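Local coordinates for protein N-acetylneuraminate lyase (Peptoclostridium difficile, PDB 4WOZ) that belongs to the dihydrodipicolinate synthetase family and folds as an eight-stranded parallel TIM barrel in an assembly of four chains, at residues V24-E29 / T59-M64; E69-F74 / A103-D108; I76-V81 / I85-Q90; G92-K97 / T118-K123. All coordinates share one frame; numbering follows the deposited sequence.

Contact 1 (V24-E29 / T59-M64)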
loop_
_atom_site.group_PDB
_atom_site.type_symbol
_atom_site.label_atom_id
_atom_site.label_comp_id
_atom_site.label_asym_id
_atom_site.label_seq_id
_atom_site.Cartn_x
_atom_site.Cartn_y
_atom_site.Cartn_z
ATOM N N VAL A 24 -28.254 -9.782 -7.820
ATOM C CA VAL A 24 -29.572 -9.249 -8.103
ATOM C C VAL A 24 -29.719 -9.051 -9.606
ATOM O O VAL A 24 -28.731 -8.860 -10.316
ATOM C CB VAL A 24 -29.783 -7.915 -7.363
ATOM C CG1 VAL A 24 -31.106 -7.281 -7.779
ATOM C CG2 VAL A 24 -29.763 -8.162 -5.853
ATOM N N SER A 25 -30.954 -9.120 -10.090
ATOM C CA SER A 25 -31.222 -8.944 -11.507
ATOM C C SER A 25 -31.651 -7.503 -11.760
ATOM O O SER A 25 -32.442 -6.943 -11.004
ATOM C CB SER A 25 -32.325 -9.909 -11.955
ATOM O OG SER A 25 -32.594 -9.772 -13.339
ATOM N N PHE A 26 -31.113 -6.909 -12.819
ATOM C CA PHE A 26 -31.434 -5.535 -13.192
ATOM C C PHE A 26 -31.685 -5.489 -14.689
ATOM O O PHE A 26 -31.092 -6.263 -15.442
ATOM C CB PHE A 26 -30.263 -4.595 -12.874
ATOM C CG PHE A 26 -29.958 -4.468 -11.412
ATOM C CD1 PHE A 26 -30.838 -3.808 -10.559
ATOM C CD2 PHE A 26 -28.788 -5.004 -10.886
ATOM C CE1 PHE A 26 -30.558 -3.685 -9.198
ATOM C CE2 PHE A 26 -28.497 -4.887 -9.527
ATOM C CZ PHE A 26 -29.384 -4.227 -8.682
ATOM N N ASP A 27 -32.567 -4.593 -15.123
ATOM C CA ASP A 27 -32.835 -4.448 -16.547
ATOM C C ASP A 27 -31.816 -3.447 -17.079
ATOM O O ASP A 27 -30.958 -2.980 -16.329
ATOM C CB ASP A 27 -34.258 -3.937 -16.799
ATOM C CG ASP A 27 -34.536 -2.611 -16.125
ATOM O OD1 ASP A 27 -33.643 -1.739 -16.129
ATOM O OD2 ASP A 27 -35.656 -2.439 -15.600
ATOM N N LYS A 28 -31.907 -3.112 -18.362
ATOM C CA LYS A 28 -30.964 -2.173 -18.957
ATOM C C LYS A 28 -31.115 -0.768 -18.386
ATOM O O LYS A 28 -30.180 0.030 -18.436
ATOM C CB LYS A 28 -31.133 -2.138 -20.478
ATOM C CG LYS A 28 -30.038 -1.361 -21.185
ATOM C CD LYS A 28 -30.153 -1.485 -22.689
ATOM C CE LYS A 28 -29.003 -0.775 -23.381
ATOM N NZ LYS A 28 -29.089 -0.916 -24.859
ATOM N N GLU A 29 -32.290 -0.466 -17.844
ATOM C CA GLU A 29 -32.537 0.846 -17.256
ATOM C C GLU A 29 -32.080 0.863 -15.800
ATOM O O GLU A 29 -32.204 1.876 -15.112
ATOM C CB GLU A 29 -34.027 1.207 -17.330
ATOM C CG GLU A 29 -34.601 1.260 -18.744
ATOM C CD GLU A 29 -35.899 2.059 -18.828
ATOM O OE1 GLU A 29 -36.872 1.717 -18.118
ATOM O OE2 GLU A 29 -35.943 3.035 -19.610
ATOM N N THR A 59 -21.601 -8.557 -3.611
ATOM C CA THR A 59 -21.958 -9.269 -4.834
ATOM C C THR A 59 -23.373 -8.938 -5.308
ATOM O O THR A 59 -23.688 -9.057 -6.493
ATOM C CB THR A 59 -21.847 -10.788 -4.612
ATOM O OG1 THR A 59 -20.537 -11.094 -4.123
ATOM C CG2 THR A 59 -22.093 -11.549 -5.915
ATOM N N GLY A 60 -24.230 -8.531 -4.377
ATOM C CA GLY A 60 -25.590 -8.185 -4.743
ATOM C C GLY A 60 -25.657 -6.734 -5.179
ATOM O O GLY A 60 -26.743 -6.186 -5.357
ATOM N N GLU A 61 -24.487 -6.122 -5.353
ATOM C CA GLU A 61 -24.374 -4.720 -5.757
ATOM C C GLU A 61 -25.124 -3.828 -4.774
ATOM O O GLU A 61 -25.574 -2.734 -5.114
ATOM C CB GLU A 61 -24.917 -4.535 -7.177
ATOM C CG GLU A 61 -24.147 -5.332 -8.213
ATOM C CD GLU A 61 -24.735 -5.217 -9.602
ATOM O OE1 GLU A 61 -24.746 -4.097 -10.156
ATOM O OE2 GLU A 61 -25.189 -6.251 -10.139
ATOM N N ASN A 62 -25.233 -4.322 -3.545
ATOM C CA ASN A 62 -25.917 -3.643 -2.448
ATOM C C ASN A 62 -25.618 -2.149 -2.326
ATOM O O ASN A 62 -26.526 -1.326 -2.242
ATOM C CB ASN A 62 -25.547 -4.321 -1.129
ATOM C CG ASN A 62 -26.258 -3.709 0.056
ATOM O OD1 ASN A 62 -27.473 -3.845 0.200
ATOM N ND2 ASN A 62 -25.505 -3.023 0.910
ATOM N N PHE A 63 -24.338 -1.811 -2.315
ATOM C CA PHE A 63 -23.902 -0.429 -2.156
ATOM C C PHE A 63 -24.210 0.525 -3.305
ATOM O O PHE A 63 -23.802 1.684 -3.277
ATOM C CB PHE A 63 -22.413 -0.431 -1.842
ATOM C CG PHE A 63 -22.060 -1.316 -0.686
ATOM C CD1 PHE A 63 -22.446 -0.975 0.606
ATOM C CD2 PHE A 63 -21.384 -2.513 -0.893
ATOM C CE1 PHE A 63 -22.168 -1.813 1.679
ATOM C CE2 PHE A 63 -21.099 -3.364 0.172
ATOM C CZ PHE A 63 -21.493 -3.012 1.463
ATOM N N MET A 64 -24.931 0.039 -4.308
ATOM C CA MET A 64 -25.323 0.861 -5.447
ATOM C C MET A 64 -26.843 0.972 -5.445
ATOM O O MET A 64 -27.441 1.484 -6.390
ATOM C CB MET A 64 -24.869 0.220 -6.763
ATOM C CG MET A 64 -23.363 0.082 -6.917
ATOM S SD MET A 64 -22.914 -0.641 -8.517
ATOM C CE MET A 64 -22.767 0.820 -9.497
HETATM O O HOH W 1 -25.774 -8.364 -8.266
#
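V24 meets G60 through one methyl and reaches E61 through water. Its CG2 lies 3.6 Å from G60 O. The CG2 branch stands anti to the carbonyl carbon (CG1 chi1 174°), which turns it to that oxygen and leaves CG1 for the F26 ring of its own segment. V24 N donates a hydrogen bond to a water at 2.9 Å. The same water donates to T59 O at 2.8 Å and to E61 OE2 at 2.9 Å. One water thus ties three polar atoms of the two segments together.

S25 turns to the other side, where its OG bonds to E275 O. The two segments are loops that follow barrel strands 17-21 and 52-55, at the C-terminal ends of the strands of a TIM barrel. G60 and E61 close the GxxGE sequence known from this family.

F26 comes next. Its CG is anti to the carbonyl carbon (chi1 -65°), and the ring points its edge at the E61 carboxylate. OE2 of E61 lies in the ring plane, 3.6 Å from F26 CE2. Ring and carboxylate planes stand 70° apart, and the two side chains run by one another in opposing senses. E61 OE2 also makes a salt bridge with K266, whose NZ bonds to V24 O as well. The rotation of this buried carboxylate is probably fixed from both oxygens, since E61 OE1 accepts from R280 N.

Contact 2 (E69-F74 / A103-D108)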
loop_
_atom_site.group_PDB
_atom_site.type_symbol
_atom_site.label_atom_id
_atom_site.label_comp_id
_atom_site.label_asym_id
_atom_site.label_seq_id
_atom_site.Cartn_x
_atom_site.Cartn_y
_atom_site.Cartn_z
ATOM N N GLU A 69 -34.783 -0.270 -2.225
ATOM C CA GLU A 69 -34.464 -1.389 -3.092
ATOM C C GLU A 69 -33.923 -2.532 -2.242
ATOM O O GLU A 69 -34.248 -3.697 -2.476
ATOM C CB GLU A 69 -33.440 -0.966 -4.142
ATOM C CG GLU A 69 -33.982 0.072 -5.107
ATOM C CD GLU A 69 -32.954 0.525 -6.116
ATOM O OE1 GLU A 69 -31.902 1.051 -5.692
ATOM O OE2 GLU A 69 -33.200 0.356 -7.332
ATOM N N LYS A 70 -33.109 -2.191 -1.248
ATOM C CA LYS A 70 -32.538 -3.195 -0.362
ATOM C C LYS A 70 -33.663 -3.946 0.340
ATOM O O LYS A 70 -33.620 -5.169 0.470
ATOM C CB LYS A 70 -31.624 -2.537 0.674
ATOM C CG LYS A 70 -30.345 -1.954 0.086
ATOM C CD LYS A 70 -29.513 -1.251 1.148
ATOM C CE LYS A 70 -28.259 -0.627 0.543
ATOM N NZ LYS A 70 -27.443 0.086 1.565
ATOM N N LYS A 71 -34.670 -3.204 0.788
ATOM C CA LYS A 71 -35.807 -3.804 1.465
ATOM C C LYS A 71 -36.585 -4.723 0.524
ATOM O O LYS A 71 -36.949 -5.838 0.907
ATOM C CB LYS A 71 -36.728 -2.716 2.025
ATOM C CG LYS A 71 -36.170 -2.000 3.242
ATOM C CD LYS A 71 -37.105 -0.893 3.721
ATOM C CE LYS A 71 -36.628 -0.305 5.045
ATOM N NZ LYS A 71 -37.534 0.761 5.559
ATOM N N ARG A 72 -36.841 -4.274 -0.704
ATOM C CA ARG A 72 -37.575 -5.123 -1.634
ATOM C C ARG A 72 -36.812 -6.412 -1.895
ATOM O O ARG A 72 -37.411 -7.482 -2.017
ATOM C CB ARG A 72 -37.851 -4.429 -2.976
ATOM C CG ARG A 72 -38.483 -5.409 -3.970
ATOM C CD ARG A 72 -39.415 -4.780 -4.989
ATOM N NE ARG A 72 -38.729 -4.307 -6.189
ATOM C CZ ARG A 72 -39.314 -4.210 -7.379
ATOM N NH1 ARG A 72 -40.587 -4.559 -7.522
ATOM N NH2 ARG A 72 -38.634 -3.761 -8.427
ATOM N N ILE A 73 -35.490 -6.309 -1.987
ATOM C CA ILE A 73 -34.659 -7.482 -2.217
ATOM C C ILE A 73 -34.795 -8.447 -1.035
ATOM O O ILE A 73 -34.964 -9.651 -1.224
ATOM C CB ILE A 73 -33.177 -7.074 -2.414
ATOM C CG1 ILE A 73 -33.031 -6.325 -3.741
ATOM C CG2 ILE A 73 -32.272 -8.306 -2.398
ATOM C CD1 ILE A 73 -31.695 -5.662 -3.928
ATOM N N PHE A 74 -34.744 -7.918 0.184
ATOM C CA PHE A 74 -34.869 -8.762 1.363
ATOM C C PHE A 74 -36.228 -9.452 1.400
ATOM O O PHE A 74 -36.325 -10.626 1.761
ATOM C CB PHE A 74 -34.665 -7.949 2.646
ATOM C CG PHE A 74 -33.227 -7.581 2.915
ATOM C CD1 PHE A 74 -32.230 -8.557 2.902
ATOM C CD2 PHE A 74 -32.871 -6.264 3.201
ATOM C CE1 PHE A 74 -30.902 -8.229 3.172
ATOM C CE2 PHE A 74 -31.543 -5.923 3.474
ATOM C CZ PHE A 74 -30.555 -6.910 3.459
ATOM N N ALA A 103 -31.543 -4.149 9.976
ATOM C CA ALA A 103 -31.410 -5.261 10.906
ATOM C C ALA A 103 -32.794 -5.578 11.463
ATOM O O ALA A 103 -33.138 -6.743 11.668
ATOM C CB ALA A 103 -30.458 -4.900 12.039
ATOM N N LYS A 104 -33.579 -4.532 11.712
ATOM C CA LYS A 104 -34.936 -4.695 12.232
ATOM C C LYS A 104 -35.816 -5.324 11.161
ATOM O O LYS A 104 -36.492 -6.327 11.398
ATOM C CB LYS A 104 -35.530 -3.340 12.622
ATOM C CG LYS A 104 -35.036 -2.774 13.938
ATOM C CD LYS A 104 -35.787 -1.484 14.261
ATOM C CE LYS A 104 -35.679 -1.116 15.733
ATOM N NZ LYS A 104 -34.266 -0.928 16.167
ATOM N N PHE A 105 -35.800 -4.717 9.979
ATOM C CA PHE A 105 -36.587 -5.198 8.854
ATOM C C PHE A 105 -36.344 -6.686 8.591
ATOM O O PHE A 105 -37.284 -7.477 8.565
ATOM C CB PHE A 105 -36.247 -4.388 7.598
ATOM C CG PHE A 105 -37.123 -4.700 6.417
ATOM C CD1 PHE A 105 -38.461 -4.325 6.409
ATOM C CD2 PHE A 105 -36.607 -5.359 5.309
ATOM C CE1 PHE A 105 -39.276 -4.601 5.314
ATOM C CE2 PHE A 105 -37.412 -5.641 4.206
ATOM C CZ PHE A 105 -38.750 -5.260 4.212
ATOM N N THR A 106 -35.085 -7.069 8.406
ATOM C CA THR A 106 -34.758 -8.464 8.127
ATOM C C THR A 106 -35.064 -9.402 9.290
ATOM O O THR A 106 -35.532 -10.517 9.079
ATOM C CB THR A 106 -33.272 -8.629 7.714
ATOM O OG1 THR A 106 -32.414 -8.135 8.750
ATOM C CG2 THR A 106 -32.995 -7.861 6.421
ATOM N N THR A 107 -34.805 -8.965 10.518
ATOM C CA THR A 107 -35.091 -9.816 11.666
ATOM C C THR A 107 -36.590 -10.120 11.722
ATOM O O THR A 107 -37.000 -11.252 12.019
ATOM C CB THR A 107 -34.661 -9.152 12.988
ATOM O OG1 THR A 107 -33.233 -9.043 13.026
ATOM C CG2 THR A 107 -35.133 -9.978 14.179
ATOM N N ASP A 108 -37.407 -9.114 11.422
ATOM C CA ASP A 108 -38.850 -9.297 11.440
ATOM C C ASP A 108 -39.287 -10.217 10.303
ATOM O O ASP A 108 -40.288 -10.921 10.424
ATOM C CB ASP A 108 -39.570 -7.949 11.345
ATOM C CG ASP A 108 -39.400 -7.106 12.598
ATOM O OD1 ASP A 108 -39.073 -7.677 13.660
ATOM O OD2 ASP A 108 -39.610 -5.874 12.526
#
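F74 and K71 of helix 67-81 pack against T106 and F105 of helix 96-109. The short segments run nearly parallel, with axes 10.5 Å apart and a signed crossing angle of -15°. These are successive outer helices of the TIM barrel, on the flank of strand 86-90.

Two CH-pi contacts carry the seam. T106 CG2 stands over the centre of the F74 ring, 3.5 Å from F74 CG, and lies within 4.0 Å of all six ring carbons. The T106 methyl is anti to the carbonyl carbon (OG1 chi1 58°), so it faces the ring while OG1 bonds back to L102 O. In the second contact, K71 CG lies over one face of F105, 4.0 Å from F105 CD2 and offset toward the rim. K71 has an extended chain, and its NZ makes a salt bridge with E101. Its cation-pi approach to F105 is long and at most weak.

Apolar packing joins the two ring contacts. F74 CB sits at the edge of the F105 ring, 3.9 Å from its CE2. K71 CB is 3.7 Å from F105 CE2. That ring carbon also lies 3.3 Å from K71 O, a contact of the ring with helix backbone.

The F74 ring has a further aromatic neighbour, Y111, which meets it edge-to-face. The contact rests mostly on carbon, with one backbone carbonyl, K71 O, against F105 CE2. The polar ends of K71 and T106 are satisfied by residues of helix 96-109, which leaves their carbon parts to the seam.

Contact 3 (I76-V81 / I85-Q90)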
loop_
_atom_site.group_PDB
_atom_site.type_symbol
_atom_site.label_atom_id
_atom_site.label_comp_id
_atom_site.label_asym_id
_atom_site.label_seq_id
_atom_site.Cartn_x
_atom_site.Cartn_y
_atom_site.Cartn_z
ATOM N N ILE A 76 -38.275 -10.105 -1.249
ATOM C CA ILE A 76 -38.364 -11.086 -2.318
ATOM C C ILE A 76 -37.582 -12.350 -1.990
ATOM O O ILE A 76 -38.054 -13.456 -2.248
ATOM C CB ILE A 76 -37.843 -10.515 -3.651
ATOM C CG1 ILE A 76 -38.753 -9.372 -4.113
ATOM C CG2 ILE A 76 -37.777 -11.622 -4.689
ATOM C CD1 ILE A 76 -38.267 -8.644 -5.352
ATOM N N ALA A 77 -36.395 -12.190 -1.415
ATOM C CA ALA A 77 -35.565 -13.347 -1.077
ATOM C C ALA A 77 -36.269 -14.258 -0.077
ATOM O O ALA A 77 -36.351 -15.471 -0.274
ATOM C CB ALA A 77 -34.221 -12.889 -0.516
ATOM N N LYS A 78 -36.784 -13.661 0.993
ATOM C CA LYS A 78 -37.476 -14.416 2.028
ATOM C C LYS A 78 -38.740 -15.076 1.489
ATOM O O LYS A 78 -39.009 -16.243 1.770
ATOM C CB LYS A 78 -37.826 -13.495 3.203
ATOM C CG LYS A 78 -38.529 -14.195 4.356
ATOM C CD LYS A 78 -37.669 -15.304 4.942
ATOM C CE LYS A 78 -38.409 -16.061 6.039
ATOM N NZ LYS A 78 -37.559 -17.146 6.592
ATOM N N ASP A 79 -39.516 -14.332 0.713
ATOM C CA ASP A 79 -40.750 -14.868 0.149
ATOM C C ASP A 79 -40.460 -16.059 -0.754
ATOM O O ASP A 79 -41.119 -17.095 -0.663
ATOM C CB ASP A 79 -41.481 -13.794 -0.658
ATOM C CG ASP A 79 -42.797 -14.289 -1.229
ATOM O OD1 ASP A 79 -43.678 -14.672 -0.431
ATOM O OD2 ASP A 79 -42.953 -14.294 -2.471
ATOM N N GLU A 80 -39.460 -15.909 -1.616
ATOM C CA GLU A 80 -39.085 -16.957 -2.553
ATOM C C GLU A 80 -38.473 -18.186 -1.889
ATOM O O GLU A 80 -38.750 -19.313 -2.291
ATOM C CB GLU A 80 -38.105 -16.403 -3.591
ATOM C CG GLU A 80 -37.852 -17.347 -4.751
ATOM C CD GLU A 80 -39.149 -17.870 -5.350
ATOM O OE1 GLU A 80 -39.992 -17.047 -5.762
ATOM O OE2 GLU A 80 -39.325 -19.104 -5.404
ATOM N N VAL A 81 -37.629 -17.967 -0.886
ATOM C CA VAL A 81 -36.980 -19.070 -0.190
ATOM C C VAL A 81 -37.889 -19.712 0.849
ATOM O O VAL A 81 -37.931 -20.934 0.977
ATOM C CB VAL A 81 -35.692 -18.602 0.524
ATOM C CG1 VAL A 81 -35.139 -19.728 1.388
ATOM C CG2 VAL A 81 -34.655 -18.165 -0.500
ATOM N N ILE A 85 -34.118 -22.956 2.706
ATOM C CA ILE A 85 -32.712 -22.850 3.089
ATOM C C ILE A 85 -32.512 -21.690 4.059
ATOM O O ILE A 85 -33.430 -20.916 4.305
ATOM C CB ILE A 85 -31.782 -22.640 1.873
ATOM C CG1 ILE A 85 -32.087 -21.299 1.206
ATOM C CG2 ILE A 85 -31.934 -23.799 0.894
ATOM C CD1 ILE A 85 -31.133 -20.952 0.087
ATOM N N LYS A 86 -31.302 -21.587 4.603
ATOM C CA LYS A 86 -30.951 -20.543 5.559
ATOM C C LYS A 86 -30.732 -19.188 4.893
ATOM O O LYS A 86 -30.371 -19.106 3.715
ATOM C CB LYS A 86 -29.686 -20.941 6.321
ATOM C CG LYS A 86 -29.816 -22.255 7.058
ATOM C CD LYS A 86 -28.468 -22.750 7.537
ATOM C CE LYS A 86 -28.531 -24.226 7.899
ATOM N NZ LYS A 86 -27.181 -24.761 8.236
ATOM N N LEU A 87 -30.939 -18.131 5.669
ATOM C CA LEU A 87 -30.783 -16.776 5.170
ATOM C C LEU A 87 -29.987 -15.883 6.104
ATOM O O LEU A 87 -30.263 -15.806 7.312
ATOM C CB LEU A 87 -32.152 -16.136 4.942
ATOM C CG LEU A 87 -33.028 -16.683 3.816
ATOM C CD1 LEU A 87 -34.381 -15.992 3.858
ATOM C CD2 LEU A 87 -32.344 -16.457 2.478
ATOM N N ILE A 88 -28.995 -15.209 5.533
ATOM C CA ILE A 88 -28.170 -14.270 6.275
ATOM C C ILE A 88 -28.349 -12.929 5.574
ATOM O O ILE A 88 -28.251 -12.839 4.346
ATOM C CB ILE A 88 -26.678 -14.647 6.236
ATOM C CG1 ILE A 88 -26.452 -15.971 6.972
ATOM C CG2 ILE A 88 -25.851 -13.535 6.879
ATOM C CD1 ILE A 88 -25.001 -16.426 6.961
ATOM N N ALA A 89 -28.619 -11.887 6.348
ATOM C CA ALA A 89 -28.816 -10.574 5.761
ATOM C C ALA A 89 -27.666 -9.620 6.063
ATOM O O ALA A 89 -27.356 -9.365 7.225
ATOM C CB ALA A 89 -30.134 -9.979 6.258
ATOM N N GLN A 90 -27.023 -9.110 5.015
ATOM C CA GLN A 90 -25.937 -8.152 5.197
ATOM C C GLN A 90 -26.668 -6.821 5.340
ATOM O O GLN A 90 -27.310 -6.363 4.398
ATOM C CB GLN A 90 -25.016 -8.123 3.965
ATOM C CG GLN A 90 -23.637 -7.499 4.219
ATOM C CD GLN A 90 -23.686 -6.000 4.496
ATOM O OE1 GLN A 90 -23.002 -5.506 5.387
ATOM N NE2 GLN A 90 -24.481 -5.273 3.717
#
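K78 NZ hydrogen-bonds to K82 O, with E83 OE2 as a long, weak ion partner, and the carbon chain leading to it lies against L87. K78 CG is anti to the backbone N (chi1 -179°) and the chain bends at chi2. This carries the lysine across L87, so that K78 CD comes 3.5 Å from L87 CD1. The two side chains cross at a slant. L87 CD1 also approaches K78 CA at 3.9 Å.

The other L87 methyl serves V81. V81 CG2 is 4.1 Å from L87 CD2, and the side chains pass in opposite directions. V81 CG1 turns to I85 instead. It stands 3.4 Å from I85 CG1, tighter than usual for two carbons, and 3.6 Å from I85 O. These two side chains meet at about a right angle. L87 and V81 are buried; K78 and I85 form the more open margin.

The contact is the return half of a beta-alpha-beta unit of the barrel: helix 67-81 ends, the chain turns, and strand 86-90 begins. V81 also packs on I41 of helix 34-48 and on L53 of strand 52-55. L87 leans on Y111, and its backbone pairs with A113 of strand 113-117.

Contact 4 (G92-K97 / T118-K123); sequences GSVNLK and TPFYYK
V94 carries CG1 anti to its own amide nitrogen (chi1 -173°), and F120 holds its CG between backbone N and carbonyl carbon (chi1 57°). Together these torsions put V94 CG2 over one face of the F120 ring. CG2 is 3.6 Å from F120 CE1 and offset toward the rim. The approach is a CH-pi contact, and the two side chains cross at about a right angle. CG1 points to Y122 instead, at the ring edge, 4.1 Å from Y122 CD2. V94 CG1 and CG2 each lie 3.8 Å from F120 O, so the valine spans the turn between the two rings.

That turn has Y121 at its middle with a positive phi (73°), as in a classic gamma turn, and its bond from Y122 N to F120 O is weak. The loop into helix 96-109 and the loop after strand 113-117 meet here, at the C-terminal ends of the barrel strands, beside the second subunit. Y121 OH bonds to S58 OG, and Y122 OH to S58 O, of that subunit.

N95 is the N-cap of helix 96-109, its OD1 bonding weakly to E98 N. The backbone N of N95 makes a weak bond to S93 OG. F63 of the second subunit packs on V94, while F63 of the same chain meets F120 edge-to-face.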
loop_
_atom_site.group_PDB
_atom_site.type_symbol
_atom_site.label_atom_id
_atom_site.label_comp_id
_atom_site.label_asym_id
_atom_site.label_seq_id
_atom_site.Cartn_x
_atom_site.Cartn_y
_atom_site.Cartn_z
ATOM N N GLY A 92 -25.079 -3.944 6.931
ATOM C CA GLY A 92 -24.156 -2.831 7.096
ATOM C C GLY A 92 -23.976 -1.899 5.906
ATOM O O GLY A 92 -24.375 -2.206 4.782
ATOM N N SER A 93 -23.369 -0.745 6.176
ATOM C CA SER A 93 -23.082 0.283 5.168
ATOM C C SER A 93 -22.502 1.491 5.896
ATOM O O SER A 93 -22.412 1.496 7.125
ATOM C CB SER A 93 -24.353 0.716 4.432
ATOM O OG SER A 93 -25.087 1.658 5.200
ATOM N N VAL A 94 -22.119 2.520 5.149
ATOM C CA VAL A 94 -21.558 3.714 5.773
ATOM C C VAL A 94 -22.606 4.388 6.663
ATOM O O VAL A 94 -22.269 5.027 7.661
ATOM C CB VAL A 94 -21.065 4.719 4.712
ATOM C CG1 VAL A 94 -20.339 5.872 5.385
ATOM C CG2 VAL A 94 -20.142 4.014 3.719
ATOM N N ASN A 95 -23.877 4.224 6.306
ATOM C CA ASN A 95 -24.975 4.811 7.069
ATOM C C ASN A 95 -25.493 3.860 8.151
ATOM O O ASN A 95 -26.209 2.902 7.852
ATOM C CB ASN A 95 -26.124 5.192 6.129
ATOM C CG ASN A 95 -27.283 5.849 6.856
ATOM O OD1 ASN A 95 -27.247 6.033 8.078
ATOM N ND2 ASN A 95 -28.322 6.206 6.108
ATOM N N LEU A 96 -25.137 4.140 9.403
ATOM C CA LEU A 96 -25.555 3.317 10.534
ATOM C C LEU A 96 -27.069 3.268 10.762
ATOM O O LEU A 96 -27.623 2.196 11.000
ATOM C CB LEU A 96 -24.867 3.792 11.819
ATOM C CG LEU A 96 -25.271 3.080 13.119
ATOM C CD1 LEU A 96 -25.089 1.571 12.975
ATOM C CD2 LEU A 96 -24.429 3.608 14.272
ATOM N N LYS A 97 -27.737 4.418 10.698
ATOM C CA LYS A 97 -29.185 4.453 10.907
ATOM C C LYS A 97 -29.866 3.487 9.943
ATOM O O LYS A 97 -30.829 2.807 10.307
ATOM C CB LYS A 97 -29.733 5.874 10.700
ATOM C CG LYS A 97 -29.076 6.927 11.583
ATOM C CD LYS A 97 -29.640 8.331 11.346
ATOM C CE LYS A 97 -30.998 8.532 12.013
ATOM N NZ LYS A 97 -32.066 7.657 11.454
ATOM N N THR A 118 -17.564 -3.802 7.729
ATOM C CA THR A 118 -16.921 -2.749 8.498
ATOM C C THR A 118 -17.269 -1.426 7.815
ATOM O O THR A 118 -17.217 -1.323 6.590
ATOM C CB THR A 118 -15.390 -2.931 8.489
ATOM O OG1 THR A 118 -15.059 -4.219 9.023
ATOM C CG2 THR A 118 -14.717 -1.860 9.327
ATOM N N PRO A 119 -17.646 -0.399 8.594
ATOM C CA PRO A 119 -17.983 0.881 7.960
ATOM C C PRO A 119 -16.776 1.403 7.179
ATOM O O PRO A 119 -15.651 1.353 7.670
ATOM C CB PRO A 119 -18.361 1.762 9.151
ATOM C CG PRO A 119 -17.494 1.221 10.251
ATOM C CD PRO A 119 -17.626 -0.273 10.062
ATOM N N PHE A 120 -17.003 1.901 5.967
ATOM C CA PHE A 120 -15.893 2.375 5.153
ATOM C C PHE A 120 -15.934 3.832 4.685
ATOM O O PHE A 120 -16.719 4.644 5.181
ATOM C CB PHE A 120 -15.710 1.438 3.952
ATOM C CG PHE A 120 -16.935 1.301 3.091
ATOM C CD1 PHE A 120 -17.196 2.218 2.077
ATOM C CD2 PHE A 120 -17.826 0.250 3.292
ATOM C CE1 PHE A 120 -18.327 2.090 1.270
ATOM C CE2 PHE A 120 -18.959 0.113 2.492
ATOM C CZ PHE A 120 -19.209 1.036 1.476
ATOM N N TYR A 121 -15.067 4.139 3.723
ATOM C CA TYR A 121 -14.905 5.475 3.158
ATOM C C TYR A 121 -14.185 6.350 4.181
ATOM O O TYR A 121 -13.052 6.776 3.955
ATOM C CB TYR A 121 -16.249 6.112 2.793
ATOM C CG TYR A 121 -16.064 7.432 2.088
ATOM C CD1 TYR A 121 -15.718 7.479 0.740
ATOM C CD2 TYR A 121 -16.145 8.634 2.790
ATOM C CE1 TYR A 121 -15.449 8.689 0.107
ATOM C CE2 TYR A 121 -15.877 9.851 2.170
ATOM C CZ TYR A 121 -15.527 9.870 0.830
ATOM O OH TYR A 121 -15.244 11.069 0.217
ATOM N N TYR A 122 -14.849 6.622 5.303
ATOM C CA TYR A 122 -14.250 7.415 6.374
ATOM C C TYR A 122 -13.335 6.480 7.155
ATOM O O TYR A 122 -13.539 5.266 7.152
ATOM C CB TYR A 122 -15.329 7.972 7.314
ATOM C CG TYR A 122 -16.228 9.007 6.678
ATOM C CD1 TYR A 122 -15.762 10.295 6.412
ATOM C CD2 TYR A 122 -17.537 8.693 6.315
ATOM C CE1 TYR A 122 -16.577 11.245 5.798
ATOM C CE2 TYR A 122 -18.362 9.638 5.699
ATOM C CZ TYR A 122 -17.874 10.908 5.444
ATOM O OH TYR A 122 -18.675 11.834 4.815
ATOM N N LYS A 123 -12.334 7.040 7.823
ATOM C CA LYS A 123 -11.401 6.239 8.608
ATOM C C LYS A 123 -11.835 6.149 10.070
ATOM O O LYS A 123 -11.341 6.892 10.916
ATOM C CB LYS A 123 -9.994 6.839 8.526
ATOM C CG LYS A 123 -9.491 7.050 7.104
ATOM C CD LYS A 123 -9.539 5.762 6.295
ATOM C CE LYS A 123 -9.088 5.988 4.861
ATOM N NZ LYS A 123 -9.262 4.759 4.032
#

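Overall arrangement
Contacts 1 and 4 are buried among the loops and a helix start at the C-terminal ends of the barrel strands, and both touch the second subunit. Contacts 2 and 3 are partly buried. Contact 2 joins two outer helices, and contact 3 joins one of them, helix 67-81, to strand 86-90. Their centres are about 10 Å apart, and F74 and T106 of contact 2 touch A89 of that strand. Contact 1 is the one bridged by a water and a carboxylate. The other three are mainly carbon packing, with aromatic faces in contacts 2 and 4 and aliphatic branches in contact 3. F63 links contacts 1 and 4, and V24 on I73 links contacts 1 and 2.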